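Local coordinates for protein L-tyrosine isonitrile synthase (Pseudomonas aeruginosa, PDB 3E59) that makes the isonitrile group of paerucumarin by converting L-tyrosine to its isocyano derivative, with C2 of ribulose 5-phosphate as the carbon source, at residues V112-R124 with R229-G241. Sequence-based numbering, arbitrary orientation.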
# COMPACT_ATOMS: atom_id res chain seq x y z
N VAL A 112 6.32 -7.20 -2.91
CA VAL A 112 5.19 -6.33 -3.20
C VAL A 112 4.09 -7.20 -3.79
O VAL A 112 4.24 -7.76 -4.87
CB VAL A 112 5.59 -5.18 -4.17
CG1 VAL A 112 4.35 -4.45 -4.69
CG2 VAL A 112 6.53 -4.21 -3.47
N CYS A 113 2.99 -7.33 -3.05
CA CYS A 113 1.87 -8.15 -3.48
C CYS A 113 0.78 -7.25 -4.06
O CYS A 113 -0.18 -6.89 -3.40
CB CYS A 113 1.37 -9.02 -2.33
SG CYS A 113 2.62 -10.23 -1.74
N SER A 114 0.96 -6.89 -5.32
CA SER A 114 0.07 -5.95 -5.98
C SER A 114 -1.38 -6.39 -5.89
O SER A 114 -1.71 -7.54 -6.19
CB SER A 114 0.47 -5.77 -7.44
OG SER A 114 -0.52 -5.00 -8.10
N ASP A 115 -2.24 -5.47 -5.47
CA ASP A 115 -3.67 -5.71 -5.39
C ASP A 115 -4.43 -5.08 -6.56
O ASP A 115 -5.65 -4.91 -6.51
CB ASP A 115 -4.24 -5.26 -4.03
CG ASP A 115 -3.79 -3.85 -3.61
OD1 ASP A 115 -2.91 -3.22 -4.24
OD2 ASP A 115 -4.34 -3.38 -2.60
N GLY A 116 -3.70 -4.74 -7.63
CA GLY A 116 -4.30 -4.07 -8.79
C GLY A 116 -5.36 -4.93 -9.42
O GLY A 116 -6.43 -4.46 -9.77
N ARG A 117 -5.05 -6.22 -9.54
CA ARG A 117 -5.95 -7.17 -10.17
C ARG A 117 -7.14 -7.54 -9.29
O ARG A 117 -8.16 -7.94 -9.82
CB ARG A 117 -5.18 -8.42 -10.60
CG ARG A 117 -5.92 -9.31 -11.62
CD ARG A 117 -5.92 -8.68 -13.01
NE ARG A 117 -4.60 -8.70 -13.62
CZ ARG A 117 -4.24 -7.96 -14.67
NH1 ARG A 117 -5.11 -7.12 -15.22
NH2 ARG A 117 -3.01 -8.06 -15.15
N VAL A 118 -7.02 -7.40 -7.97
CA VAL A 118 -8.06 -7.91 -7.04
C VAL A 118 -9.40 -7.14 -7.10
O VAL A 118 -10.46 -7.73 -6.84
CB VAL A 118 -7.56 -8.08 -5.54
CG1 VAL A 118 -6.15 -8.65 -5.47
CG2 VAL A 118 -7.66 -6.80 -4.75
N PHE A 119 -9.35 -5.86 -7.45
CA PHE A 119 -10.53 -4.98 -7.37
C PHE A 119 -11.52 -5.09 -8.54
O PHE A 119 -12.75 -5.18 -8.34
CB PHE A 119 -10.10 -3.52 -7.16
CG PHE A 119 -9.19 -3.33 -5.97
CD1 PHE A 119 -7.95 -2.72 -6.12
CD2 PHE A 119 -9.58 -3.77 -4.70
CE1 PHE A 119 -7.10 -2.54 -5.03
CE2 PHE A 119 -8.73 -3.60 -3.60
CZ PHE A 119 -7.49 -2.99 -3.77
N GLY A 120 -10.98 -5.08 -9.75
CA GLY A 120 -11.80 -5.13 -10.95
C GLY A 120 -12.53 -3.82 -11.14
O GLY A 120 -11.92 -2.75 -11.10
N ASP A 121 -13.85 -3.93 -11.33
CA ASP A 121 -14.71 -2.78 -11.60
C ASP A 121 -14.99 -1.93 -10.37
O ASP A 121 -15.70 -0.92 -10.47
CB ASP A 121 -16.03 -3.23 -12.26
CG ASP A 121 -16.91 -4.09 -11.33
OD1 ASP A 121 -17.32 -3.60 -10.25
OD2 ASP A 121 -17.22 -5.25 -11.71
N LEU A 122 -14.44 -2.32 -9.21
CA LEU A 122 -14.73 -1.61 -7.97
C LEU A 122 -14.02 -0.26 -7.89
O LEU A 122 -14.60 0.71 -7.41
CB LEU A 122 -14.45 -2.47 -6.72
CG LEU A 122 -15.55 -3.44 -6.27
CD1 LEU A 122 -14.99 -4.46 -5.30
CD2 LEU A 122 -16.79 -2.71 -5.65
N VAL A 123 -12.77 -0.20 -8.37
CA VAL A 123 -12.02 1.06 -8.42
C VAL A 123 -11.99 1.68 -9.83
O VAL A 123 -11.59 2.83 -10.00
CB VAL A 123 -10.60 0.96 -7.77
CG1 VAL A 123 -10.72 0.44 -6.34
CG2 VAL A 123 -9.67 0.09 -8.58
N ARG A 124 -12.45 0.91 -10.81
CA ARG A 124 -12.69 1.39 -12.17
C ARG A 124 -11.41 1.73 -12.94
O ARG A 124 -11.30 2.76 -13.61
CB ARG A 124 -13.72 2.53 -12.19
CG ARG A 124 -15.14 2.05 -11.80
CD ARG A 124 -15.96 3.14 -11.13
NE ARG A 124 -17.30 2.66 -10.81
CZ ARG A 124 -18.27 3.41 -10.28
NH1 ARG A 124 -18.04 4.69 -9.99
NH2 ARG A 124 -19.46 2.89 -10.03
N ARG A 229 -19.30 1.26 -2.48
CA ARG A 229 -18.15 0.57 -3.06
C ARG A 229 -17.01 0.30 -2.08
O ARG A 229 -16.27 -0.66 -2.28
CB ARG A 229 -17.63 1.30 -4.31
CG ARG A 229 -18.50 1.03 -5.53
CD ARG A 229 -17.92 1.61 -6.80
NE ARG A 229 -17.87 3.06 -6.72
CZ ARG A 229 -16.77 3.78 -6.85
NH1 ARG A 229 -15.60 3.21 -7.12
NH2 ARG A 229 -16.84 5.10 -6.75
N ALA A 230 -16.89 1.11 -1.03
CA ALA A 230 -15.85 0.91 -0.01
C ALA A 230 -15.94 -0.45 0.70
O ALA A 230 -14.92 -1.04 1.03
CB ALA A 230 -15.85 2.06 1.00
N TYR A 231 -17.16 -0.95 0.94
CA TYR A 231 -17.34 -2.32 1.45
C TYR A 231 -16.70 -3.38 0.53
O TYR A 231 -16.02 -4.30 1.01
CB TYR A 231 -18.82 -2.65 1.65
CG TYR A 231 -19.48 -1.87 2.77
CD1 TYR A 231 -19.09 -2.09 4.10
CD2 TYR A 231 -20.48 -0.92 2.52
CE1 TYR A 231 -19.68 -1.40 5.14
CE2 TYR A 231 -21.08 -0.22 3.58
CZ TYR A 231 -20.66 -0.47 4.89
OH TYR A 231 -21.19 0.18 5.97
N GLY A 232 -16.94 -3.25 -0.77
CA GLY A 232 -16.38 -4.19 -1.76
C GLY A 232 -14.86 -4.17 -1.82
O GLY A 232 -14.22 -5.22 -1.85
N VAL A 233 -14.29 -2.97 -1.83
CA VAL A 233 -12.82 -2.81 -1.84
C VAL A 233 -12.15 -3.45 -0.63
O VAL A 233 -11.16 -4.17 -0.77
CB VAL A 233 -12.43 -1.30 -1.98
CG1 VAL A 233 -10.92 -1.09 -1.86
CG2 VAL A 233 -12.92 -0.75 -3.29
N ILE A 234 -12.69 -3.18 0.56
CA ILE A 234 -12.23 -3.82 1.80
C ILE A 234 -12.36 -5.34 1.68
O ILE A 234 -11.44 -6.08 2.05
CB ILE A 234 -13.05 -3.31 3.02
CG1 ILE A 234 -12.92 -1.78 3.19
CG2 ILE A 234 -12.66 -4.02 4.29
CD1 ILE A 234 -11.51 -1.29 3.30
N GLN A 235 -13.51 -5.81 1.17
CA GLN A 235 -13.74 -7.26 0.98
C GLN A 235 -12.62 -7.88 0.14
O GLN A 235 -12.05 -8.89 0.53
CB GLN A 235 -15.10 -7.54 0.33
CG GLN A 235 -15.42 -9.02 0.15
CD GLN A 235 -16.51 -9.27 -0.86
OE1 GLN A 235 -16.51 -8.69 -1.95
NE2 GLN A 235 -17.46 -10.15 -0.52
N ARG A 236 -12.32 -7.26 -1.00
CA ARG A 236 -11.22 -7.72 -1.86
C ARG A 236 -9.85 -7.63 -1.21
O ARG A 236 -9.06 -8.58 -1.30
CB ARG A 236 -11.20 -6.95 -3.19
CG ARG A 236 -12.47 -7.06 -4.02
CD ARG A 236 -12.83 -8.50 -4.38
NE ARG A 236 -14.20 -8.56 -4.88
CZ ARG A 236 -14.55 -8.28 -6.14
NH1 ARG A 236 -13.63 -7.94 -7.04
NH2 ARG A 236 -15.83 -8.33 -6.48
N SER A 237 -9.55 -6.50 -0.56
CA SER A 237 -8.27 -6.33 0.12
C SER A 237 -8.08 -7.36 1.21
O SER A 237 -6.99 -7.91 1.37
CB SER A 237 -8.14 -4.94 0.75
OG SER A 237 -8.33 -3.93 -0.23
N TRP A 238 -9.15 -7.63 1.97
CA TRP A 238 -9.08 -8.62 3.03
C TRP A 238 -8.99 -10.05 2.48
O TRP A 238 -8.25 -10.87 3.03
CB TRP A 238 -10.24 -8.49 4.03
CG TRP A 238 -10.18 -7.27 4.94
CD1 TRP A 238 -9.18 -6.32 5.04
CD2 TRP A 238 -11.17 -6.90 5.91
NE1 TRP A 238 -9.50 -5.39 6.00
CE2 TRP A 238 -10.71 -5.72 6.55
CE3 TRP A 238 -12.41 -7.45 6.31
CZ2 TRP A 238 -11.46 -5.07 7.57
CZ3 TRP A 238 -13.15 -6.80 7.32
CH2 TRP A 238 -12.66 -5.62 7.93
N ALA A 239 -9.75 -10.36 1.43
CA ALA A 239 -9.62 -11.64 0.72
C ALA A 239 -8.17 -11.85 0.23
O ALA A 239 -7.58 -12.90 0.47
CB ALA A 239 -10.60 -11.73 -0.45
N TRP A 240 -7.62 -10.85 -0.46
CA TRP A 240 -6.22 -10.89 -0.92
C TRP A 240 -5.25 -11.13 0.24
O TRP A 240 -4.35 -11.96 0.15
CB TRP A 240 -5.87 -9.58 -1.65
CG TRP A 240 -4.49 -9.46 -2.31
CD1 TRP A 240 -3.65 -8.38 -2.25
CD2 TRP A 240 -3.82 -10.43 -3.15
NE1 TRP A 240 -2.50 -8.60 -2.99
CE2 TRP A 240 -2.58 -9.85 -3.55
CE3 TRP A 240 -4.14 -11.71 -3.61
CZ2 TRP A 240 -1.67 -10.52 -4.38
CZ3 TRP A 240 -3.21 -12.39 -4.43
CH2 TRP A 240 -2.00 -11.78 -4.81
N GLY A 241 -5.45 -10.40 1.34
CA GLY A 241 -4.66 -10.61 2.55
C GLY A 241 -4.72 -12.02 3.10
O GLY A 241 -3.70 -12.60 3.51
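V118 lays its CG1 methyl over one face of the W240 indole, 3.9 Å from the centroid of the five-membered ring, a CH-pi contact. The indole, with CG anti to the backbone N (chi1 -175°), reaches from helix 219-247 to C113, just past strand 108-112, where NE1 donates to C113 O at 2.9 Å. This bond is nearly straight at the hydrogen and lies in the ring plane, but NE1 stands well above the carbonyl plane. V118 CG2 meets R236 CB, and the R236 chain, bent at chi2 (-59°), turns NH1 back to V118 O at 3.2 Å, NH1 lying in the carbonyl plane and V118 O in the guanidinium plane. L122 CD1 sits over the centre of that guanidinium and packs 3.5 Å from G232 C; with no side chain on G232, the leucine closes on the helix backbone. The F119 ring packs against V233 CG1 and presents its CE2 edge to S237 OG, which donates to V233 O. Further on, R229 NH1 donates to L122 O at 2.7 Å, nearly end-on to the carbonyl, while the extended R124 stacks its guanidinium on that of R229, centres 3.8 Å apart and planes at 13°. A salt bridge from R229 to D225 would ease this like-charge stacking. The main-chain oxygens of C113, V118 and L122 each receive one N-H, tying the turn after the strand to helix 219-247 at three points.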